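PDB 6ER1: centrosome-associated zinc finger protein Cp190 from Drosophila melanogaster, which organises chromatin domains and their boundaries when insulator DNA-binding proteins recruit it, and homodimerizes through its N-terminal BTB domain, the part described here. Local coordinates for residues Leu25-Leu37 and Ser45-Cys57. Numbering follows the deposited sequence.
Sequences LQNFFNKTDYCDL and SQLKVHRLVLSAC
The imidazole of His50 lies between Cys35 and Leu25: Cys35 SG sits over one face, 3.9 Å from the ring centroid and 22° off the normal, a sulfur-aromatic contact, while Leu25 CD1 covers the opposite face. At the ring edge, His50 NE2 donates to Asp33 O (2.8 Å), nearly in the ring plane and close to straight at 162°. His50 ND1 bonds Tyr94 OH, so both nitrogens are engaged and the ring's rotation is fixed; His50 also packs on Leu52 of the second subunit, at the BTB dimer interface. With an alanine here, Asp33 O and Tyr94 OH would probably lose this partner, and a gap would open between Cys35 and Leu25. The Phe29 ring turns its edge to Lys48 O, 3.4 Å from CE1, and also stacks with the ring of Tyr94; water 1 joins that same Lys48 oxygen to Phe29 O. Beyond, two residues, Asp36 and Leu37, are set against the single Val49, a classic beta bulge: Val49 O accepts from Asp36 N (3.0 Å) and Leu37 N (3.3 Å), and Val49 N returns a bond to Leu37 O. Asp36 OD1 takes Arg51 N on its syn lone pair (2.8 Å, 172°), in the first turn of helix 51-57, whose N-cap is His50. Asp36 OD2 makes a long salt bridge to Arg51 NH1; Arg51 NE pairs with Glu65. The helix N-terminus probably stabilises the negative charge of the Asp36 carboxylate.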
ATOM      1  N   LEU A  25       6.367   0.878   3.387  1.00 15.11           N
ATOM      2  CA  LEU A  25       5.671  -0.341   3.063  1.00 15.13           C
ATOM      3  C   LEU A  25       6.558  -1.601   3.275  1.00 16.47           C
ATOM      4  O   LEU A  25       6.106  -2.608   3.801  1.00 17.18           O
ATOM      5  CB  LEU A  25       5.254  -0.318   1.598  1.00 16.30           C
ATOM      6  CG  LEU A  25       4.494  -1.497   1.037  1.00 18.09           C
ATOM      7  CD1 LEU A  25       3.115  -1.641   1.672  1.00 22.15           C
ATOM      8  CD2 LEU A  25       4.451  -1.452  -0.498  1.00 21.62           C
ATOM      9  N   GLN A  26       7.802  -1.502   2.857  1.00 16.80           N
ATOM     10  CA  GLN A  26       8.769  -2.619   3.034  1.00 17.93           C
ATOM     11  C   GLN A  26       8.956  -2.920   4.508  1.00 17.54           C
ATOM     12  O   GLN A  26       8.967  -4.091   4.907  1.00 20.03           O
ATOM     13  CB  GLN A  26      10.045  -2.230   2.342  1.00 19.32           C
ATOM     14  CG  GLN A  26       9.919  -2.363   0.846  1.00 18.43           C
ATOM     15  CD  GLN A  26      10.981  -1.610   0.092  1.00 18.56           C
ATOM     16  OE1 GLN A  26      11.997  -1.192   0.665  1.00 23.58           O
ATOM     17  NE2 GLN A  26      10.780  -1.469  -1.207  1.00 20.07           N
ATOM     18  N   ASN A  27       9.068  -1.879   5.337  1.00 17.55           N
ATOM     19  CA  ASN A  27       9.136  -2.074   6.762  1.00 17.74           C
ATOM     20  C   ASN A  27       7.917  -2.779   7.320  1.00 18.11           C
ATOM     21  O   ASN A  27       8.016  -3.673   8.146  1.00 20.37           O
ATOM     22  CB  ASN A  27       9.404  -0.761   7.469  1.00 20.47           C
ATOM     23  CG  ASN A  27       9.505  -0.915   8.971  1.00 25.83           C
ATOM     24  OD1 ASN A  27      10.402  -1.627   9.460  1.00 31.84           O
ATOM     25  ND2 ASN A  27       8.591  -0.278   9.707  1.00 27.91           N
ATOM     26  N   PHE A  28       6.739  -2.365   6.881  1.00 17.03           N
ATOM     27  CA  PHE A  28       5.533  -3.052   7.315  1.00 18.12           C
ATOM     28  C   PHE A  28       5.519  -4.558   6.944  1.00 17.59           C
ATOM     29  O   PHE A  28       5.050  -5.406   7.712  1.00 20.71           O
ATOM     30  CB  PHE A  28       4.285  -2.383   6.738  1.00 18.39           C
ATOM     31  CG  PHE A  28       4.028  -0.975   7.231  1.00 18.64           C
ATOM     32  CD1 PHE A  28       4.450  -0.528   8.495  1.00 21.37           C
ATOM     33  CD2 PHE A  28       3.385  -0.096   6.389  1.00 20.23           C
ATOM     34  CE1 PHE A  28       4.184   0.763   8.906  1.00 24.74           C
ATOM     35  CE2 PHE A  28       3.082   1.186   6.805  1.00 21.03           C
ATOM     36  CZ  PHE A  28       3.499   1.619   8.044  1.00 22.27           C
ATOM     37  N   PHE A  29       5.960  -4.844   5.735  1.00 16.93           N
ATOM     38  CA  PHE A  29       6.069  -6.218   5.265  1.00 17.93           C
ATOM     39  C   PHE A  29       7.027  -7.020   6.125  1.00 20.28           C
ATOM     40  O   PHE A  29       6.670  -8.100   6.586  1.00 22.32           O
ATOM     41  CB  PHE A  29       6.493  -6.233   3.792  1.00 17.82           C
ATOM     42  CG  PHE A  29       6.727  -7.606   3.197  1.00 17.82           C
ATOM     43  CD1 PHE A  29       5.776  -8.594   3.283  1.00 19.70           C
ATOM     44  CD2 PHE A  29       7.808  -7.805   2.407  1.00 22.98           C
ATOM     45  CE1 PHE A  29       5.953  -9.799   2.688  1.00 20.20           C
ATOM     46  CE2 PHE A  29       8.019  -9.019   1.804  1.00 23.36           C
ATOM     47  CZ  PHE A  29       7.098 -10.037   1.954  1.00 20.64           C
ATOM     48  N   ASN A  30       8.182  -6.438   6.449  1.00 18.99           N
ATOM     49  CA  ASN A  30       9.178  -7.122   7.268  1.00 22.22           C
ATOM     50  C   ASN A  30       8.663  -7.387   8.681  1.00 22.14           C
ATOM     51  O   ASN A  30       8.980  -8.415   9.247  1.00 30.50           O
ATOM     52  CB  ASN A  30      10.458  -6.293   7.329  1.00 23.76           C
ATOM     53  CG  ASN A  30      11.152  -6.138   5.981  1.00 26.95           C
ATOM     54  OD1 ASN A  30      10.909  -6.890   5.053  1.00 36.32           O
ATOM     55  ND2 ASN A  30      12.001  -5.130   5.873  1.00 30.62           N
ATOM     56  N   LYS A  31       7.825  -6.495   9.221  1.00 23.90           N
ATOM     57  CA  LYS A  31       7.324  -6.607  10.597  1.00 24.97           C
ATOM     58  C   LYS A  31       5.933  -7.279  10.637  1.00 24.67           C
ATOM     59  O   LYS A  31       5.387  -7.486  11.716  1.00 28.65           O
ATOM     60  CB  LYS A  31       7.221  -5.179  11.208  1.00 26.77           C
ATOM     61  CG  LYS A  31       8.555  -4.454  11.369  1.00 34.44           C
ATOM     62  CD  LYS A  31       9.370  -4.955  12.544  1.00 42.94           C
ATOM     63  CE  LYS A  31      10.825  -4.486  12.474  1.00 51.85           C
ATOM     64  NZ  LYS A  31      10.961  -3.003  12.390  1.00 55.12           N
ATOM     65  N   THR A  32       5.361  -7.594   9.464  1.00 22.14           N
ATOM     66  CA  THR A  32       3.983  -8.130   9.273  1.00 23.35           C
ATOM     67  C   THR A  32       2.911  -7.221   9.863  1.00 30.52           C
ATOM     68  O   THR A  32       1.951  -7.694  10.474  1.00 42.89           O
ATOM     69  CB  THR A  32       3.789  -9.572   9.769  1.00 29.21           C
ATOM     70  OG1 THR A  32       3.563  -9.563  11.177  1.00 36.95           O
ATOM     71  CG2 THR A  32       4.969 -10.381   9.388  1.00 28.56           C
ATOM     72  N   ASP A  33       3.115  -5.921   9.705  1.00 23.83           N
ATOM     73  CA  ASP A  33       2.163  -4.896  10.140  1.00 23.84           C
ATOM     74  C   ASP A  33       1.177  -4.664   9.027  1.00 20.69           C
ATOM     75  O   ASP A  33       1.583  -4.467   7.877  1.00 21.28           O
ATOM     76  CB  ASP A  33       2.884  -3.592  10.459  1.00 26.43           C
ATOM     77  CG  ASP A  33       3.708  -3.664  11.721  1.00 30.79           C
ATOM     78  OD1 ASP A  33       3.327  -4.408  12.634  1.00 37.46           O
ATOM     79  OD2 ASP A  33       4.740  -2.956  11.818  1.00 38.23           O
ATOM     80  N   TYR A  34      -0.110  -4.697   9.380  1.00 19.21           N
ATOM     81  CA  TYR A  34      -1.244  -4.411   8.493  1.00 20.93           C
ATOM     82  C   TYR A  34      -1.437  -5.477   7.438  1.00 18.55           C
ATOM     83  O   TYR A  34      -2.239  -5.293   6.520  1.00 21.16           O
ATOM     84  CB  TYR A  34      -1.219  -2.983   7.858  1.00 20.54           C
ATOM     85  CG  TYR A  34      -0.853  -1.898   8.852  1.00 19.95           C
ATOM     86  CD1 TYR A  34      -1.747  -1.529   9.829  1.00 22.74           C
ATOM     87  CD2 TYR A  34       0.441  -1.349   8.902  1.00 22.14           C
ATOM     88  CE1 TYR A  34      -1.412  -0.586  10.797  1.00 21.63           C
ATOM     89  CE2 TYR A  34       0.783  -0.401   9.872  1.00 21.26           C
ATOM     90  CZ  TYR A  34      -0.166  -0.022  10.819  1.00 21.02           C
ATOM     91  OH  TYR A  34       0.116   0.900  11.810  1.00 23.10           O
ATOM     92  N   CYS A  35      -0.789  -6.643   7.600  1.00 22.42           N
ATOM     93  CA  CYS A  35      -0.975  -7.718   6.622  1.00 20.59           C
ATOM     94  C   CYS A  35      -2.403  -8.259   6.721  1.00 21.63           C
ATOM     95  O   CYS A  35      -2.998  -8.300   7.810  1.00 25.63           O
ATOM     96  CB  CYS A  35       0.067  -8.802   6.770  1.00 21.23           C
ATOM     97  SG  CYS A  35       1.730  -8.287   6.280  1.00 25.34           S
ATOM     98  N   ASP A  36      -2.973  -8.607   5.579  1.00 19.88           N
ATOM     99  CA  ASP A  36      -4.371  -9.014   5.526  1.00 20.77           C
ATOM    100  C   ASP A  36      -4.611 -10.232   4.693  1.00 20.23           C
ATOM    101  O   ASP A  36      -5.761 -10.597   4.450  1.00 23.11           O
ATOM    102  CB  ASP A  36      -5.246  -7.848   5.046  1.00 21.63           C
ATOM    103  CG  ASP A  36      -4.809  -7.296   3.725  1.00 22.48           C
ATOM    104  OD1 ASP A  36      -3.951  -7.882   3.041  1.00 22.09           O
ATOM    105  OD2 ASP A  36      -5.324  -6.242   3.346  1.00 27.30           O
ATOM    106  N   LEU A  37      -3.525 -10.917   4.344  1.00 19.21           N
ATOM    107  CA  LEU A  37      -3.592 -12.145   3.559  1.00 17.97           C
ATOM    108  C   LEU A  37      -2.428 -13.038   3.985  1.00 18.54           C
ATOM    109  O   LEU A  37      -1.263 -12.598   3.961  1.00 19.72           O
ATOM    110  CB  LEU A  37      -3.517 -11.841   2.082  1.00 20.49           C
ATOM    111  CG  LEU A  37      -3.492 -13.018   1.114  1.00 20.42           C
ATOM    112  CD1 LEU A  37      -4.638 -13.993   1.302  1.00 22.90           C
ATOM    113  CD2 LEU A  37      -3.454 -12.514  -0.316  1.00 22.41           C
ATOM    114  N   SER A  45       4.422 -23.819   6.147  1.00 22.45           N
ATOM    115  CA  SER A  45       5.003 -22.497   6.383  1.00 22.19           C
ATOM    116  C   SER A  45       4.088 -21.431   5.760  1.00 20.46           C
ATOM    117  O   SER A  45       3.235 -21.727   4.913  1.00 19.89           O
ATOM    118  CB  SER A  45       6.421 -22.381   5.832  1.00 24.60           C
ATOM    119  OG  SER A  45       6.450 -22.463   4.433  1.00 22.11           O
ATOM    120  N   GLN A  46       4.212 -20.212   6.254  1.00 22.13           N
ATOM    121  CA  GLN A  46       3.334 -19.132   5.868  1.00 21.96           C
ATOM    122  C   GLN A  46       4.104 -17.894   5.506  1.00 19.59           C
ATOM    123  O   GLN A  46       5.155 -17.603   6.066  1.00 26.88           O
ATOM    124  CB  GLN A  46       2.367 -18.829   7.007  1.00 23.03           C
ATOM    125  CG  GLN A  46       1.411 -19.958   7.324  1.00 25.11           C
ATOM    126  CD  GLN A  46       0.433 -19.632   8.422  1.00 24.55           C
ATOM    127  OE1 GLN A  46       0.694 -18.790   9.290  1.00 31.58           O
ATOM    128  NE2 GLN A  46      -0.690 -20.318   8.416  1.00 27.12           N
ATOM    129  N   LEU A  47       3.500 -17.122   4.606  1.00 16.95           N
ATOM    130  CA  LEU A  47       4.015 -15.814   4.210  1.00 17.34           C
ATOM    131  C   LEU A  47       2.846 -14.825   4.311  1.00 17.70           C
ATOM    132  O   LEU A  47       1.821 -14.994   3.633  1.00 18.83           O
ATOM    133  CB  LEU A  47       4.534 -15.856   2.780  1.00 17.72           C
ATOM    134  CG  LEU A  47       5.113 -14.577   2.186  1.00 18.75           C
ATOM    135  CD1 LEU A  47       6.259 -14.041   3.024  1.00 21.23           C
ATOM    136  CD2 LEU A  47       5.518 -14.738   0.744  1.00 20.86           C
ATOM    137  N   LYS A  48       3.000 -13.803   5.145  1.00 17.14           N
ATOM    138  CA  LYS A  48       1.956 -12.780   5.340  1.00 17.40           C
ATOM    139  C   LYS A  48       2.222 -11.566   4.481  1.00 17.69           C
ATOM    140  O   LYS A  48       3.341 -11.052   4.478  1.00 18.37           O
ATOM    141  CB  LYS A  48       1.862 -12.380   6.799  1.00 19.03           C
ATOM    142  CG  LYS A  48       1.411 -13.555   7.645  1.00 20.96           C
ATOM    143  CD  LYS A  48       1.254 -13.298   9.118  1.00 28.63           C
ATOM    144  CE  LYS A  48       0.690 -14.572   9.767  1.00 29.41           C
ATOM    145  NZ  LYS A  48       0.444 -14.447  11.227  1.00 37.00           N
ATOM    146  N   VAL A  49       1.194 -11.096   3.773  1.00 17.02           N
ATOM    147  CA  VAL A  49       1.367 -10.074   2.770  1.00 16.81           C
ATOM    148  C   VAL A  49       0.191  -9.076   2.883  1.00 16.25           C
ATOM    149  O   VAL A  49      -0.766  -9.268   3.636  1.00 18.29           O
ATOM    150  CB  VAL A  49       1.431 -10.713   1.354  1.00 17.02           C
ATOM    151  CG1 VAL A  49       2.588 -11.664   1.219  1.00 17.64           C
ATOM    152  CG2 VAL A  49       0.132 -11.427   1.010  1.00 19.01           C
ATOM    153  N   HIS A  50       0.268  -8.049   2.052  1.00 16.85           N
ATOM    154  CA  HIS A  50      -0.796  -7.034   1.859  1.00 17.55           C
ATOM    155  C   HIS A  50      -1.471  -7.264   0.537  1.00 16.38           C
ATOM    156  O   HIS A  50      -0.827  -7.160  -0.508  1.00 17.14           O
ATOM    157  CB  HIS A  50      -0.221  -5.636   1.894  1.00 18.64           C
ATOM    158  CG  HIS A  50       0.543  -5.308   3.132  1.00 17.41           C
ATOM    159  ND1 HIS A  50       1.919  -5.456   3.206  1.00 19.66           N
ATOM    160  CD2 HIS A  50       0.145  -4.890   4.359  1.00 18.18           C
ATOM    161  CE1 HIS A  50       2.335  -5.119   4.406  1.00 19.12           C
ATOM    162  NE2 HIS A  50       1.281  -4.779   5.135  1.00 18.58           N
ATOM    163  N   ARG A  51      -2.768  -7.541   0.564  1.00 17.64           N
ATOM    164  CA  ARG A  51      -3.551  -7.789  -0.642  1.00 19.76           C
ATOM    165  C   ARG A  51      -3.355  -6.700  -1.693  1.00 19.57           C
ATOM    166  O   ARG A  51      -3.190  -7.031  -2.879  1.00 21.62           O
ATOM    167  CB  ARG A  51      -5.007  -7.945  -0.285  1.00 26.44           C
ATOM    168  CG  ARG A  51      -5.849  -8.590  -1.340  1.00 30.19           C
ATOM    169  CD  ARG A  51      -7.297  -8.754  -0.857  1.00 29.38           C
ATOM    170  NE  ARG A  51      -7.411  -9.922   0.026  1.00 29.60           N
ATOM    171  CZ  ARG A  51      -7.554  -9.902   1.346  1.00 33.04           C
ATOM    172  NH1 ARG A  51      -7.620  -8.761   2.019  1.00 35.77           N
ATOM    173  NH2 ARG A  51      -7.637 -11.055   2.018  1.00 37.80           N
ATOM    174  N   LEU A  52      -3.362  -5.427  -1.264  1.00 18.13           N
ATOM    175  CA  LEU A  52      -3.268  -4.338  -2.210  1.00 17.18           C
ATOM    176  C   LEU A  52      -1.933  -4.306  -2.918  1.00 16.98           C
ATOM    177  O   LEU A  52      -1.877  -3.876  -4.089  1.00 19.78           O
ATOM    178  CB  LEU A  52      -3.602  -3.035  -1.531  1.00 22.80           C
ATOM    179  CG  LEU A  52      -2.636  -2.236  -0.693  1.00 26.74           C
ATOM    180  CD1 LEU A  52      -1.566  -1.585  -1.564  1.00 27.50           C
ATOM    181  CD2 LEU A  52      -3.339  -1.135   0.083  1.00 28.15           C
ATOM    182  N   VAL A  53      -0.850  -4.761  -2.239  1.00 16.23           N
ATOM    183  CA  VAL A  53       0.440  -4.766  -2.914  1.00 15.94           C
ATOM    184  C   VAL A  53       0.435  -5.811  -4.036  1.00 15.63           C
ATOM    185  O   VAL A  53       0.918  -5.574  -5.163  1.00 16.77           O
ATOM    186  CB  VAL A  53       1.571  -5.053  -1.908  1.00 15.41           C
ATOM    187  CG1 VAL A  53       2.893  -5.168  -2.632  1.00 16.95           C
ATOM    188  CG2 VAL A  53       1.648  -3.903  -0.896  1.00 17.13           C
ATOM    189  N   LEU A  54      -0.085  -6.984  -3.716  1.00 16.12           N
ATOM    190  CA  LEU A  54      -0.154  -8.075  -4.706  1.00 17.04           C
ATOM    191  C   LEU A  54      -1.024  -7.637  -5.910  1.00 16.19           C
ATOM    192  O   LEU A  54      -0.676  -7.809  -7.105  1.00 16.78           O
ATOM    193  CB  LEU A  54      -0.703  -9.335  -4.052  1.00 18.49           C
ATOM    194  CG  LEU A  54       0.383 -10.216  -3.336  1.00 18.66           C
ATOM    195  CD1 LEU A  54       1.343  -9.499  -2.457  1.00 17.79           C
ATOM    196  CD2 LEU A  54      -0.277 -11.304  -2.526  1.00 23.92           C
ATOM    197  N   SER A  55      -2.099  -6.949  -5.594  1.00 16.92           N
ATOM    198  CA  SER A  55      -3.082  -6.554  -6.623  1.00 15.81           C
ATOM    199  C   SER A  55      -2.557  -5.481  -7.592  1.00 15.17           C
ATOM    200  O   SER A  55      -3.062  -5.354  -8.708  1.00 18.46           O
ATOM    201  CB  SER A  55      -4.362  -6.054  -6.003  1.00 20.88           C
ATOM    202  OG  SER A  55      -4.943  -7.051  -5.143  1.00 24.89           O
ATOM    203  N   ALA A  56      -1.538  -4.726  -7.186  1.00 15.65           N
ATOM    204  CA  ALA A  56      -0.956  -3.713  -8.097  1.00 16.99           C
ATOM    205  C   ALA A  56      -0.306  -4.353  -9.329  1.00 15.90           C
ATOM    206  O   ALA A  56      -0.178  -3.699 -10.361  1.00 20.26           O
ATOM    207  CB  ALA A  56       0.070  -2.892  -7.367  1.00 18.27           C
ATOM    208  N   CYS A  57       0.153  -5.600  -9.141  1.00 16.53           N
ATOM    209  CA  CYS A  57       0.883  -6.336 -10.204  1.00 17.93           C
ATOM    210  C   CYS A  57       0.111  -7.402 -10.920  1.00 16.05           C
ATOM    211  O   CYS A  57       0.494  -7.819 -12.052  1.00 18.46           O
ATOM    212  CB  CYS A  57       2.156  -6.998  -9.670  1.00 19.68           C
ATOM    213  SG  CYS A  57       3.435  -5.805  -9.272  1.00 21.03           S
TER
HETATM  214  O   HOH W   1       5.567 -10.626   6.048  1.00 35.23           O
HETATM  215  O   HOH W   2      -4.174  -4.749   1.532  1.00 21.63           O
HETATM  216  O   HOH W   3      -7.562  -5.909   1.280  1.00 36.49           O